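Local atomic coordinates of SAM-dependent methyltransferase (Exiguobacterium sibiricum 255-15, PDB entry 3D2L), a protein that probably transfers methyl groups from S-adenosylmethionine to a substrate that has not been identified, using a Rossmann-like methyltransferase domain. Residues Glu169-Ser173 with Gln198-Pro202; Gly43-Leu49 with Ile69-Ala74; Gln86-Glu90 with Ser106-Leu110. One frame throughout, in Å; residues are numbered along the deposited sequence. Where two conformers were deposited one is given.

How the contacts relate
Contacts 2 and 3 both belong to the Rossmann-like methyltransferase domain, on the side where relatives bind S-adenosylmethionine. Contact 2 joins the loop after strand 36-40 and the start of helix 46-51 to helix 64-76; contact 3 joins the loops after strands 82-85 and 97-102. Their centres are 17 Å apart and their nearest atoms about 6 Å apart. Contact 1 joins a turn of the separate four-stranded antiparallel sheet to the end of strand 189-199, where the chain returns to the domain. It touches contact 3, their centres being 15 Å apart: Asn108 ND2 lies 2.7 Å from Arg199 O, a probable hydrogen bond. Contacts 1 and 2 lie on opposite sides of the chain's centre, with centres 28 Å apart.

Contact 1 (Glu169-Ser173 with Gln198-Pro202); sequences EEPLS and QRTYP
Arg199 reaches from the end of strand 189-199 to the turn at Glu170-Ser173, its chain fully extended with CG anti to the backbone N (chi1 180°). CB and CG pass alongside the carbonyl of Leu172, CG lying 3.9 Å from Leu172 O. NE donates to a water at the guanidinium edge, and this water in turn donates to Pro171 O and Thr200 O, joining the two backbones. Farther out, the guanidinium is sandwiched: Tyr201 OH sits over the centre of one face and Glu170 CB over the other, 4.0 Å above the plane. The bent Glu170 chain brings OE1 to 3.4 Å from Arg199 NH2, a salt bridge of charges alone, since the oxygen lies well out of the guanidinium plane and no N-H points at it. NH1 instead bonds to Gln111 O. The segments meet where strands 173-183 and 189-199 of the antiparallel sheet part: Ser173 and Arg199 form a non-hydrogen-bonded pair, and Thr200 N bonds to Leu172 O at 2.9 Å (166° at the hydrogen). Residues Glu170-Ser173 make a type II turn, with Leu172 at positive phi. A weak backbone bond closes it, and Ser173 OG adds a firmer one to Glu170 O at 2.7 Å. A leucine in place of Arg199 would probably leave the Glu170 carboxylate without this positive neighbour and the bridging water without its NE donor. Beyond the water, the Leu172 side chain crosses Pro202 at about a right angle, CD1 lying 3.7 Å from Pro202 CD, just before helix 203-212.

Contact 2 (Gly43-Leu49 with Ile69-Ala74); sequences GTGTATL and IAQEKA
Lys73 leans from helix 64-76 over the loop that leads into helix 46-51. Its CG lies beside the backbone N (chi1 -67°), and a bend at chi3 turns the chain's end onto that loop, setting CE 3.0 Å from Thr44 O, a tight approach. NZ ends near Thr46 OG1 at 3.0 Å, but the angle is too poor for a hydrogen bond. From helix 46-51, Leu49 approaches Lys73 at about a right angle. CG stands anti to the carbonyl carbon (chi1 -61°), and the two methyls divide the work: CD1 lies 3.6 Å from Lys73 CB, while CD2 lies 3.6 Å from Ala74 CB. The glycine-bearing loop 43-45 follows strand 36-40 and belongs to the motif that binds S-adenosylmethionine in class I methyltransferases. It comes close to the helix at Ala70, whose CA makes a CA-H...O contact with Thr44 O at 3.3 Å. Gly45, the N-cap of helix 46-51, has positive phi, and a beta carbon on it would collide with Ala70 CB. Phe83 of strand 82-85 also packs on Leu49, Ala70 and Ala74. Asp12 of helix 9-14 ties the polar end together, with one carboxylate oxygen salt-bridged to Lys73 NZ and the other bonded to Thr44 OG1. With this acid and the Thr44 carbonyl close by, Lys73 is likely to be held in its charged form.

Contact 3 (Gln86-Glu90 with Ser106-Leu110); sequences QDMRE and SLNYL
Arg89 turns its guanidinium obliquely past Leu110 CD2, the closer touch being made by Arg89 CD at 3.8 Å as the two side chains slide by in opposite directions. The carboxylate of Asp87 holds the charged end. Its OD2 pairs with Arg89 NH1 at 3.1 Å, and OD1 takes a weak bond from the same nitrogen. OD1 also accepts from Arg89 N at 3.0 Å, closing an Asx turn; the N-H comes from above the carboxylate plane (38° out of it). Both segments are loops at the C-terminal ends of parallel strands, 82-85 and 97-102, in the Rossmann-like sheet, and they approach through side chains with no hydrogen bond between them. Met88, a selenomethionine, buries more surface here than any other residue. CG sits between the backbone N and the carbonyl carbon (chi1 58°), aiming the chain at the 3-10 segment 107-109. SE lies 4.0 Å from Leu107 CD1 and 4.1 Å from Leu110 CD1, and the bend at chi3 (69°) turns CE toward Ser106. Thr119 of helix 113-126 packs against Met88, Arg89 and Leu110, while Phe135 and Val137 of strand 131-138 touch Leu107.

Contact 1 (Glu169-Ser173 with Gln198-Pro202)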
loop_
_atom_site.group_PDB
_atom_site.type_symbol
_atom_site.label_atom_id
_atom_site.label_comp_id
_atom_site.label_asym_id
_atom_site.label_seq_id
_atom_site.Cartn_x
_atom_site.Cartn_y
_atom_site.Cartn_z
ATOM N N GLU A 169 -19.327 -6.404 5.631
ATOM C CA GLU A 169 -20.334 -7.434 5.324
ATOM C C GLU A 169 -19.708 -8.721 4.816
ATOM O O GLU A 169 -20.151 -9.810 5.156
ATOM C CB GLU A 169 -21.333 -6.927 4.277
ATOM C CG GLU A 169 -22.061 -5.651 4.675
ATOM C CD GLU A 169 -22.824 -5.790 5.985
ATOM O OE1 GLU A 169 -23.438 -6.860 6.213
ATOM O OE2 GLU A 169 -22.806 -4.823 6.780
ATOM N N GLU A 170 -18.703 -8.603 3.967
ATOM C CA GLU A 170 -18.006 -9.783 3.456
ATOM C C GLU A 170 -17.034 -10.347 4.491
ATOM O O GLU A 170 -16.528 -9.608 5.355
ATOM C CB GLU A 170 -17.216 -9.430 2.192
ATOM C CG GLU A 170 -18.069 -9.120 0.977
ATOM C CD GLU A 170 -18.755 -10.359 0.396
ATOM O OE1 GLU A 170 -18.190 -11.473 0.477
ATOM O OE2 GLU A 170 -19.862 -10.216 -0.163
ATOM N N PRO A 171 -16.718 -11.649 4.384
ATOM C CA PRO A 171 -15.739 -12.214 5.310
ATOM C C PRO A 171 -14.385 -11.537 5.185
ATOM O O PRO A 171 -13.973 -11.184 4.087
ATOM C CB PRO A 171 -15.614 -13.678 4.865
ATOM C CG PRO A 171 -16.172 -13.708 3.481
ATOM C CD PRO A 171 -17.224 -12.654 3.438
ATOM N N LEU A 172 -13.709 -11.368 6.315
ATOM C CA LEU A 172 -12.376 -10.765 6.355
ATOM C C LEU A 172 -12.336 -9.359 5.740
ATOM O O LEU A 172 -11.356 -8.969 5.081
ATOM C CB LEU A 172 -11.364 -11.691 5.677
ATOM C CG LEU A 172 -11.272 -13.134 6.186
ATOM C CD1 LEU A 172 -10.173 -13.880 5.402
ATOM C CD2 LEU A 172 -11.022 -13.156 7.699
ATOM N N SER A 173 -13.397 -8.589 5.988
ATOM C CA SER A 173 -13.498 -7.207 5.516
ATOM C C SER A 173 -13.608 -6.274 6.720
ATOM O O SER A 173 -13.989 -6.688 7.822
ATOM C CB SER A 173 -14.699 -7.022 4.575
ATOM O OG SER A 173 -15.918 -6.999 5.292
ATOM N N GLN A 198 -11.625 -2.188 3.389
ATOM C CA GLN A 198 -10.543 -3.124 3.122
ATOM C C GLN A 198 -11.014 -4.550 3.261
ATOM O O GLN A 198 -11.943 -4.832 4.009
ATOM C CB GLN A 198 -9.354 -2.870 4.013
ATOM C CG GLN A 198 -8.506 -1.713 3.573
ATOM C CD GLN A 198 -7.250 -1.617 4.398
ATOM O OE1 GLN A 198 -7.302 -1.752 5.647
ATOM N NE2 GLN A 198 -6.098 -1.400 3.729
ATOM N N ARG A 199 -10.388 -5.432 2.487
ATOM C CA ARG A 199 -10.736 -6.809 2.494
ATOM C C ARG A 199 -9.484 -7.649 2.252
ATOM O O ARG A 199 -8.575 -7.297 1.468
ATOM C CB ARG A 199 -11.819 -7.096 1.420
ATOM C CG ARG A 199 -12.258 -8.532 1.334
ATOM C CD ARG A 199 -13.304 -8.672 0.263
ATOM N NE ARG A 199 -13.770 -10.046 0.177
ATOM C CZ ARG A 199 -14.648 -10.457 -0.710
ATOM N NH1 ARG A 199 -15.188 -9.597 -1.567
ATOM N NH2 ARG A 199 -15.012 -11.729 -0.709
ATOM N N THR A 200 -9.420 -8.756 2.969
ATOM C CA THR A 200 -8.330 -9.663 2.813
ATOM C C THR A 200 -8.849 -11.089 2.624
ATOM O O THR A 200 -10.081 -11.345 2.626
ATOM C CB THR A 200 -7.268 -9.490 3.946
ATOM O OG1 THR A 200 -5.997 -9.928 3.464
ATOM C CG2 THR A 200 -7.675 -10.249 5.250
ATOM N N TYR A 201 -7.899 -11.980 2.377
ATOM C CA TYR A 201 -8.111 -13.382 2.102
ATOM C C TYR A 201 -7.007 -14.205 2.773
ATOM O O TYR A 201 -5.915 -13.660 3.115
ATOM C CB TYR A 201 -8.059 -13.631 0.578
ATOM C CG TYR A 201 -9.067 -12.808 -0.193
ATOM C CD1 TYR A 201 -8.732 -11.537 -0.692
ATOM C CD2 TYR A 201 -10.358 -13.284 -0.411
ATOM C CE1 TYR A 201 -9.664 -10.771 -1.362
ATOM C CE2 TYR A 201 -11.276 -12.540 -1.126
ATOM C CZ TYR A 201 -10.926 -11.279 -1.588
ATOM O OH TYR A 201 -11.853 -10.517 -2.281
ATOM N N PRO A 202 -7.283 -15.504 3.020
ATOM C CA PRO A 202 -6.203 -16.366 3.490
ATOM C C PRO A 202 -5.039 -16.327 2.478
ATOM O O PRO A 202 -5.269 -16.193 1.287
ATOM C CB PRO A 202 -6.855 -17.748 3.534
ATOM C CG PRO A 202 -8.308 -17.472 3.755
ATOM C CD PRO A 202 -8.575 -16.215 2.970
HETATM O O HOH W 1 -12.450 -11.992 2.040
#

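Contact 2 (Gly43-Leu49 with Ile69-Ala74)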
loop_
_atom_site.group_PDB
_atom_site.type_symbol
_atom_site.label_atom_id
_atom_site.label_comp_id
_atom_site.label_asym_id
_atom_site.label_seq_id
_atom_site.Cartn_x
_atom_site.Cartn_y
_atom_site.Cartn_z
ATOM N N GLY A 43 -0.191 6.354 -2.434
ATOM C CA GLY A 43 -0.714 7.440 -1.585
ATOM C C GLY A 43 0.118 8.705 -1.702
ATOM O O GLY A 43 0.404 9.186 -2.817
ATOM N N THR A 44 0.534 9.243 -0.568
ATOM C CA THR A 44 1.322 10.464 -0.552
ATOM C C THR A 44 2.820 10.225 -0.833
ATOM O O THR A 44 3.642 11.158 -0.689
ATOM C CB THR A 44 1.101 11.232 0.749
ATOM O OG1 THR A 44 1.614 10.467 1.855
ATOM C CG2 THR A 44 -0.433 11.520 0.952
ATOM N N GLY A 45 3.168 8.986 -1.235
ATOM C CA GLY A 45 4.532 8.631 -1.681
ATOM C C GLY A 45 5.659 8.614 -0.674
ATOM O O GLY A 45 6.845 8.652 -1.045
ATOM N N THR A 46 5.326 8.548 0.618
ATOM C CA THR A 46 6.360 8.524 1.635
ATOM C C THR A 46 7.342 7.348 1.389
ATOM O O THR A 46 8.557 7.553 1.417
ATOM C CB THR A 46 5.752 8.496 3.076
ATOM O OG1 THR A 46 4.799 9.570 3.226
ATOM C CG2 THR A 46 6.856 8.651 4.117
ATOM N N ALA A 47 6.819 6.140 1.138
ATOM C CA ALA A 47 7.676 4.976 0.895
ATOM C C ALA A 47 8.311 5.079 -0.474
ATOM O O ALA A 47 9.449 4.659 -0.654
ATOM C CB ALA A 47 6.881 3.639 1.055
ATOM N N THR A 48 7.597 5.672 -1.433
ATOM C CA THR A 48 8.092 5.834 -2.801
ATOM C C THR A 48 9.355 6.687 -2.819
ATOM O O THR A 48 10.347 6.353 -3.461
ATOM C CB THR A 48 6.996 6.453 -3.727
ATOM O OG1 THR A 48 5.687 5.907 -3.400
ATOM C CG2 THR A 48 7.325 6.211 -5.199
ATOM N N LEU A 49 9.342 7.773 -2.076
ATOM C CA LEU A 49 10.531 8.639 -1.977
ATOM C C LEU A 49 11.741 7.954 -1.345
ATOM O O LEU A 49 12.893 8.261 -1.751
ATOM C CB LEU A 49 10.187 9.955 -1.249
ATOM C CG LEU A 49 9.112 10.829 -1.926
ATOM C CD1 LEU A 49 9.062 12.189 -1.232
ATOM C CD2 LEU A 49 9.387 10.999 -3.423
ATOM N N ILE A 69 0.862 16.014 -3.236
ATOM C CA ILE A 69 1.729 16.089 -2.053
ATOM C C ILE A 69 2.996 15.267 -2.303
ATOM O O ILE A 69 4.083 15.724 -2.021
ATOM C CB ILE A 69 1.022 15.562 -0.815
ATOM C CG1 ILE A 69 -0.268 16.354 -0.521
ATOM C CG2 ILE A 69 1.950 15.621 0.376
ATOM C CD1 ILE A 69 -0.102 17.781 -0.384
ATOM N N ALA A 70 2.842 14.060 -2.842
ATOM C CA ALA A 70 3.970 13.187 -3.220
ATOM C C ALA A 70 4.985 13.962 -4.069
ATOM O O ALA A 70 6.207 14.016 -3.763
ATOM C CB ALA A 70 3.464 11.929 -3.949
ATOM N N GLN A 71 4.477 14.620 -5.099
ATOM C CA GLN A 71 5.338 15.392 -6.008
ATOM C C GLN A 71 6.030 16.557 -5.339
ATOM O O GLN A 71 7.214 16.783 -5.544
ATOM C CB GLN A 71 4.518 15.891 -7.191
ATOM C CG GLN A 71 5.279 16.765 -8.154
ATOM C CD GLN A 71 4.398 17.234 -9.261
ATOM O OE1 GLN A 71 3.581 16.456 -9.772
ATOM N NE2 GLN A 71 4.521 18.515 -9.637
ATOM N N GLU A 72 5.291 17.327 -4.545
ATOM C CA GLU A 72 5.884 18.446 -3.834
ATOM C C GLU A 72 7.016 18.001 -2.908
ATOM O O GLU A 72 8.057 18.637 -2.871
ATOM C CB GLU A 72 4.801 19.261 -3.131
ATOM C CG GLU A 72 4.002 20.077 -4.168
ATOM C CD GLU A 72 2.901 20.986 -3.584
ATOM O OE1 GLU A 72 2.170 20.553 -2.662
ATOM O OE2 GLU A 72 2.737 22.107 -4.121
ATOM N N LYS A 73 6.824 16.880 -2.215
ATOM C CA LYS A 73 7.844 16.324 -1.352
ATOM C C LYS A 73 9.065 15.887 -2.154
ATOM O O LYS A 73 10.194 16.161 -1.743
ATOM C CB LYS A 73 7.255 15.167 -0.534
ATOM C CG LYS A 73 6.207 15.634 0.457
ATOM C CD LYS A 73 5.810 14.509 1.424
ATOM C CE LYS A 73 5.202 13.273 0.781
ATOM N NZ LYS A 73 5.105 12.145 1.780
ATOM N N ALA A 74 8.845 15.240 -3.313
ATOM C CA ALA A 74 9.948 14.843 -4.198
ATOM C C ALA A 74 10.719 16.080 -4.675
ATOM O O ALA A 74 11.947 16.138 -4.605
ATOM C CB ALA A 74 9.431 13.997 -5.426
#

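Contact 3 (Gln86-Glu90 with Ser106-Leu110)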
loop_
_atom_site.group_PDB
_atom_site.type_symbol
_atom_site.label_atom_id
_atom_site.label_comp_id
_atom_site.label_asym_id
_atom_site.label_seq_id
_atom_site.Cartn_x
_atom_site.Cartn_y
_atom_site.Cartn_z
ATOM N N GLN A 86 -3.430 6.582 -11.809
ATOM C CA GLN A 86 -3.859 5.365 -12.475
ATOM C C GLN A 86 -4.416 4.420 -11.440
ATOM O O GLN A 86 -4.008 4.426 -10.304
ATOM C CB GLN A 86 -2.703 4.626 -13.173
ATOM C CG GLN A 86 -1.937 5.355 -14.249
ATOM C CD GLN A 86 -0.932 4.448 -14.971
ATOM O OE1 GLN A 86 -1.029 3.227 -14.924
ATOM N NE2 GLN A 86 0.037 5.062 -15.646
ATOM N N ASP A 87 -5.331 3.587 -11.883
ATOM C CA ASP A 87 -5.964 2.559 -11.070
ATOM C C ASP A 87 -5.039 1.321 -11.154
ATOM O O ASP A 87 -4.633 0.967 -12.266
ATOM C CB ASP A 87 -7.319 2.297 -11.722
ATOM C CG ASP A 87 -8.192 1.357 -10.944
ATOM O OD1 ASP A 87 -7.678 0.449 -10.253
ATOM O OD2 ASP A 87 -9.425 1.518 -11.070
HETATM N N MSE A 88 -4.721 0.672 -10.013
HETATM C CA MSE A 88 -3.825 -0.531 -9.988
HETATM C C MSE A 88 -4.385 -1.678 -10.782
HETATM O O MSE A 88 -3.639 -2.515 -11.247
HETATM C CB MSE A 88 -3.489 -1.034 -8.568
HETATM C CG MSE A 88 -4.671 -1.401 -7.713
HETATM SE SE MSE A 88 -4.030 -2.146 -6.064
HETATM C CE MSE A 88 -3.207 -0.423 -5.237
ATOM N N ARG A 89 -5.701 -1.750 -10.946
ATOM C CA ARG A 89 -6.180 -2.809 -11.836
ATOM C C ARG A 89 -6.008 -2.604 -13.312
ATOM O O ARG A 89 -6.337 -3.509 -14.074
ATOM C CB ARG A 89 -7.608 -3.209 -11.667
ATOM C CG ARG A 89 -8.499 -2.341 -11.172
ATOM C CD ARG A 89 -8.918 -2.810 -9.815
ATOM N NE ARG A 89 -10.349 -2.623 -9.851
ATOM C CZ ARG A 89 -11.014 -1.535 -9.483
ATOM N NH1 ARG A 89 -10.384 -0.497 -8.959
ATOM N NH2 ARG A 89 -12.353 -1.527 -9.622
ATOM N N GLU A 90 -5.549 -1.437 -13.722
ATOM C CA GLU A 90 -5.357 -1.160 -15.129
ATOM C C GLU A 90 -4.105 -0.362 -15.326
ATOM O O GLU A 90 -4.119 0.661 -15.997
ATOM C CB GLU A 90 -6.605 -0.454 -15.715
ATOM C CG GLU A 90 -7.093 0.701 -14.877
ATOM C CD GLU A 90 -8.348 1.404 -15.417
ATOM O OE1 GLU A 90 -9.269 0.712 -15.916
ATOM O OE2 GLU A 90 -8.422 2.657 -15.283
ATOM N N SER A 106 -2.043 -1.603 0.741
ATOM C CA SER A 106 -2.732 -0.906 -0.329
ATOM C C SER A 106 -3.574 -1.868 -1.177
ATOM O O SER A 106 -4.650 -1.505 -1.691
ATOM C CB SER A 106 -1.719 -0.227 -1.224
ATOM O OG SER A 106 -2.403 0.571 -2.149
ATOM N N LEU A 107 -3.084 -3.097 -1.337
ATOM C CA LEU A 107 -3.814 -4.091 -2.134
ATOM C C LEU A 107 -5.124 -4.408 -1.496
ATOM O O LEU A 107 -6.099 -4.759 -2.185
ATOM C CB LEU A 107 -2.972 -5.379 -2.329
ATOM C CG LEU A 107 -3.548 -6.328 -3.393
ATOM C CD1 LEU A 107 -3.298 -5.902 -4.821
ATOM C CD2 LEU A 107 -2.961 -7.713 -3.114
ATOM N N ASN A 108 -5.190 -4.292 -0.164
ATOM C CA ASN A 108 -6.435 -4.577 0.550
ATOM C C ASN A 108 -7.621 -3.627 0.316
ATOM O O ASN A 108 -8.742 -3.940 0.713
ATOM C CB ASN A 108 -6.194 -4.784 2.064
ATOM C CG ASN A 108 -5.421 -6.032 2.378
ATOM O OD1 ASN A 108 -4.321 -5.949 2.927
ATOM N ND2 ASN A 108 -5.914 -7.175 1.942
ATOM N N TYR A 109 -7.400 -2.499 -0.349
ATOM C CA TYR A 109 -8.467 -1.582 -0.679
ATOM C C TYR A 109 -9.324 -2.108 -1.823
ATOM O O TYR A 109 -10.420 -1.648 -2.002
ATOM C CB TYR A 109 -7.935 -0.188 -0.986
ATOM C CG TYR A 109 -7.441 0.503 0.274
ATOM C CD1 TYR A 109 -8.318 1.069 1.193
ATOM C CD2 TYR A 109 -6.089 0.644 0.491
ATOM C CE1 TYR A 109 -7.810 1.705 2.376
ATOM C CE2 TYR A 109 -5.588 1.244 1.624
ATOM C CZ TYR A 109 -6.444 1.773 2.558
ATOM O OH TYR A 109 -5.871 2.349 3.662
ATOM N N LEU A 110 -8.833 -3.117 -2.551
ATOM C CA LEU A 110 -9.611 -3.730 -3.607
ATOM C C LEU A 110 -10.821 -4.344 -2.990
ATOM O O LEU A 110 -10.741 -4.861 -1.889
ATOM C CB LEU A 110 -8.807 -4.776 -4.368
ATOM C CG LEU A 110 -7.604 -4.144 -5.105
ATOM C CD1 LEU A 110 -6.742 -5.209 -5.817
ATOM C CD2 LEU A 110 -8.117 -3.093 -6.069
#